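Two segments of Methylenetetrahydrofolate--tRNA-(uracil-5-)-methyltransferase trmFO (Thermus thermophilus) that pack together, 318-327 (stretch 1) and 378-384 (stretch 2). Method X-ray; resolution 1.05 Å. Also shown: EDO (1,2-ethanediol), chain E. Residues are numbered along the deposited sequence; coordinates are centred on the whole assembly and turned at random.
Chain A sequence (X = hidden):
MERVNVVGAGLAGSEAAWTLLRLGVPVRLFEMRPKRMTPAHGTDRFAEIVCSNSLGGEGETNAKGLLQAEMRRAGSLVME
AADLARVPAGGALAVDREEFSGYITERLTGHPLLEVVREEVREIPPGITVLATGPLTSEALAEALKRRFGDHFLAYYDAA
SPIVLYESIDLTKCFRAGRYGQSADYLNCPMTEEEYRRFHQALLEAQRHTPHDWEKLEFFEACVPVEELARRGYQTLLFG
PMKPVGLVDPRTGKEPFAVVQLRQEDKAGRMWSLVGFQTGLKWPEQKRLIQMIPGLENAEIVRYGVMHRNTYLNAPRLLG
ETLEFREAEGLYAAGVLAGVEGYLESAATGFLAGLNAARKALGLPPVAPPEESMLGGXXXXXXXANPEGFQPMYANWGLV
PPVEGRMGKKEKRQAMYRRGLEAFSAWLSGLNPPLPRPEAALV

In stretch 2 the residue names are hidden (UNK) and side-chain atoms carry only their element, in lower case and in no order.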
# COMPACT_ATOMS: atom_id res chain seq x y z
N LEU A 318 4.87 -8.12 -11.82
CA LEU A 318 3.95 -7.84 -12.93
C LEU A 318 3.95 -6.41 -13.47
O LEU A 318 3.62 -6.21 -14.63
CB LEU A 318 2.52 -8.19 -12.55
CG LEU A 318 2.24 -9.66 -12.24
CD1 LEU A 318 0.76 -9.84 -11.92
CD2 LEU A 318 2.67 -10.58 -13.38
N LEU A 319 4.27 -5.43 -12.62
CA LEU A 319 4.07 -4.02 -12.95
C LEU A 319 5.37 -3.22 -12.98
O LEU A 319 6.27 -3.44 -12.17
CB LEU A 319 3.13 -3.35 -11.94
CG LEU A 319 1.75 -3.97 -11.75
CD1 LEU A 319 0.97 -3.25 -10.66
CD2 LEU A 319 0.96 -3.97 -13.06
N GLY A 320 5.44 -2.26 -13.89
CA GLY A 320 6.47 -1.24 -13.84
C GLY A 320 6.06 -0.10 -12.91
O GLY A 320 4.93 -0.04 -12.44
N GLU A 321 6.99 0.81 -12.66
CA GLU A 321 6.71 1.97 -11.80
C GLU A 321 5.69 2.91 -12.44
O GLU A 321 5.14 3.79 -11.77
CB GLU A 321 8.00 2.72 -11.44
CG GLU A 321 8.62 3.50 -12.59
CD GLU A 321 9.44 2.64 -13.52
OE1 GLU A 321 9.64 1.44 -13.21
OE2 GLU A 321 9.90 3.15 -14.56
N THR A 322 5.46 2.72 -13.73
CA THR A 322 4.45 3.44 -14.50
C THR A 322 3.04 2.88 -14.26
O THR A 322 2.05 3.46 -14.73
CB THR A 322 4.74 3.25 -15.97
OG1 THR A 322 4.79 1.84 -16.21
CG2 THR A 322 6.10 3.88 -16.35
N LEU A 323 2.97 1.73 -13.57
CA LEU A 323 1.74 0.96 -13.33
C LEU A 323 1.23 0.21 -14.56
O LEU A 323 0.16 -0.42 -14.53
CB LEU A 323 0.64 1.80 -12.68
CG LEU A 323 1.04 2.41 -11.33
CD1 LEU A 323 -0.06 3.32 -10.83
CD2 LEU A 323 1.38 1.32 -10.31
N GLU A 324 2.01 0.23 -15.64
CA GLU A 324 1.73 -0.59 -16.80
C GLU A 324 2.25 -2.00 -16.57
O GLU A 324 3.34 -2.20 -16.04
CB GLU A 324 2.41 0.03 -18.03
CG GLU A 324 1.97 -0.57 -19.36
CD GLU A 324 2.56 0.14 -20.57
OE1 GLU A 324 3.54 0.91 -20.43
OE2 GLU A 324 2.05 -0.09 -21.68
N PHE A 325 1.46 -2.99 -16.97
CA PHE A 325 1.91 -4.37 -16.91
C PHE A 325 3.12 -4.57 -17.81
O PHE A 325 3.10 -4.19 -18.99
CB PHE A 325 0.80 -5.33 -17.35
CG PHE A 325 -0.25 -5.60 -16.29
CD1 PHE A 325 -1.27 -4.68 -16.03
CD2 PHE A 325 -0.25 -6.79 -15.58
CE1 PHE A 325 -2.24 -4.95 -15.08
CE2 PHE A 325 -1.22 -7.05 -14.63
CZ PHE A 325 -2.22 -6.14 -14.38
N ARG A 326 4.15 -5.19 -17.26
CA ARG A 326 5.39 -5.43 -17.98
C ARG A 326 5.16 -6.26 -19.25
O ARG A 326 5.84 -6.06 -20.25
CB ARG A 326 6.41 -6.16 -17.09
CG ARG A 326 6.78 -5.43 -15.80
CD ARG A 326 7.75 -6.28 -14.99
NE ARG A 326 7.99 -5.78 -13.64
CZ ARG A 326 8.93 -4.89 -13.34
NH1 ARG A 326 9.71 -4.40 -14.30
NH2 ARG A 326 9.07 -4.49 -12.08
N GLU A 327 4.20 -7.18 -19.19
CA GLU A 327 3.96 -8.10 -20.29
C GLU A 327 2.58 -7.90 -20.94
O GLU A 327 2.09 -8.78 -21.64
CB GLU A 327 4.11 -9.55 -19.83
CG GLU A 327 5.46 -9.89 -19.22
CD GLU A 327 6.61 -9.67 -20.19
OE1 GLU A 327 6.41 -9.84 -21.41
OE2 GLU A 327 7.72 -9.34 -19.72
N UNK A 378 6.22 5.46 -3.63
CA UNK A 378 5.27 4.36 -3.55
C UNK A 378 5.32 3.48 -4.81
O UNK A 378 5.44 2.26 -4.70
c UNK A 378 3.02 3.01 -1.94
c UNK A 378 2.77 3.92 -3.13
c UNK A 378 1.46 4.66 -2.99
c UNK A 378 3.89 4.93 -3.34
N UNK A 379 5.23 4.07 -5.99
CA UNK A 379 5.19 3.26 -7.20
C UNK A 379 6.53 2.62 -7.52
O UNK A 379 6.58 1.52 -8.08
c UNK A 379 3.17 4.44 -8.10
c UNK A 379 5.46 5.17 -8.86
c UNK A 379 4.59 4.00 -8.42
N UNK A 380 7.61 3.28 -7.14
CA UNK A 380 8.92 2.70 -7.35
C UNK A 380 9.13 1.49 -6.41
O UNK A 380 9.76 0.51 -6.80
c UNK A 380 10.03 3.76 -7.32
n UNK A 380 11.74 5.79 -11.14
n UNK A 380 10.57 7.71 -11.64
c UNK A 380 9.90 4.74 -8.49
c UNK A 380 10.94 6.79 -10.76
c UNK A 380 10.86 5.90 -8.45
n UNK A 380 10.54 6.87 -9.50
N UNK A 381 8.56 1.55 -5.21
CA UNK A 381 8.54 0.40 -4.31
C UNK A 381 7.74 -0.76 -4.93
O UNK A 381 8.20 -1.90 -4.94
c UNK A 381 7.97 0.78 -2.93
o UNK A 381 7.79 -3.58 0.72
c UNK A 381 6.73 -2.29 -1.03
c UNK A 381 7.80 -2.53 -0.18
c UNK A 381 8.92 -1.72 -0.22
c UNK A 381 6.79 -1.21 -1.90
c UNK A 381 7.91 -0.38 -1.96
c UNK A 381 8.96 -0.66 -1.11
N UNK A 382 6.55 -0.47 -5.45
CA UNK A 382 5.73 -1.50 -6.09
C UNK A 382 6.52 -2.26 -7.14
O UNK A 382 6.40 -3.49 -7.27
c UNK A 382 2.95 -1.26 -4.72
c UNK A 382 2.27 0.27 -6.61
c UNK A 382 4.47 -0.90 -6.72
c UNK A 382 3.43 -0.28 -5.79
N UNK A 383 7.32 -1.53 -7.91
CA UNK A 383 8.02 -2.12 -9.05
C UNK A 383 9.28 -2.87 -8.64
O UNK A 383 9.72 -3.75 -9.38
c UNK A 383 8.36 -1.05 -10.07
N UNK A 384 9.86 -2.54 -7.49
CA UNK A 384 11.19 -3.03 -7.14
C UNK A 384 11.30 -3.76 -5.81
O UNK A 384 12.38 -4.21 -5.44
o UNK A 384 11.92 -0.91 -6.14
c UNK A 384 12.27 -1.19 -8.52
c UNK A 384 12.24 -1.88 -7.16
C1 EDO E . 6.23 -2.27 -21.04
O1 EDO E . 6.98 -3.48 -20.84
C2 EDO E . 4.78 -2.50 -20.64
O2 EDO E . 4.19 -3.48 -21.50

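Position 378 opens the helical segment with four side-chain carbons, forked at the second. None of them comes near stretch 1. A fork one carbon beyond CB identifies Leu378, with chi1 t and chi2 p, a buried residue that takes no part in this contact.

At position 379 the side chain has three carbons, one attached to CA and carrying the other two, so the branch lies at CB itself. CA-to-CB points toward stretch 1, and one methyl lies close to the carbonyl of Glu321 while the other faces the end of Leu323. This is Val379. Its CG2 is 3.2 Å from Glu321 O, a tight approach of a methyl to a carbonyl oxygen, and its CG1 is 4.2 Å from Leu323 CD2. Here the two backbones run nearest each other, with 5.0 Å between the CA atoms of Glu321 and Val379.

Position 380 has an unbranched run of three carbons, then a nitrogen, then a carbon bearing two more nitrogens. CA-to-CB sets off sideways, but the carbons and the planar end run beside the side chain of Glu321. That guanidinium belongs to Arg380. Arg380 CG is 4.0 Å from Glu321 CB, and Glu321 CG lies over one face of the guanidinium. No salt bridge forms here; NE and NH2 find hydrogen bonds elsewhere in the structure.

Seven carbons and one oxygen make up the side chain at 381: one carbon, then a six-membered ring bearing the oxygen. The phenol is that of Tyr381. With chi1 t, its side chain lies out of reach of stretch 1.

Position 382 again has four carbons forked at the second; CA-to-CB points toward stretch 1, and the end meets that of Leu323. It is Leu382, with chi1 m and chi2 t, and its CD1 packs 3.9 Å from Leu323 CD2.

A single side-chain carbon marks position 383, pointing toward stretch 1 and resting against the backbone of residues 319-321. The residue is Ala383. Its CB lies 3.5 Å from Glu321 N, 3.8 Å from Gly320 C and 3.8 Å from Leu319 O, so the methyl sits directly against the main chain entering the turn.

At 384 one carbon carries an oxygen and another carbon, the branched hydroxyl side chain of Thr384. It does not touch stretch 1; OG1 instead donates to Arg380 O at 2.7 Å, back along its own helix.

The contact rests on shape and apolar packing, with no hydrogen bond between the stretches. A type I turn from Gly320 to Leu323, closed by Leu323 N to Gly320 O at 2.9 Å, lies against a helical surface formed by Val379, Leu382 and Ala383, whose CA-to-CB bonds point toward stretch 1. Leu323 reaches in to meet Val379 and Leu382, while Glu321 spans Val379, Arg380 and Ala383. Farther along, Arg326 NH2 comes within 2.9 Å of Ala383 O, but the angle is too poor for a hydrogen bond.

Stretch 2, residues 378-384: LVRYLAT
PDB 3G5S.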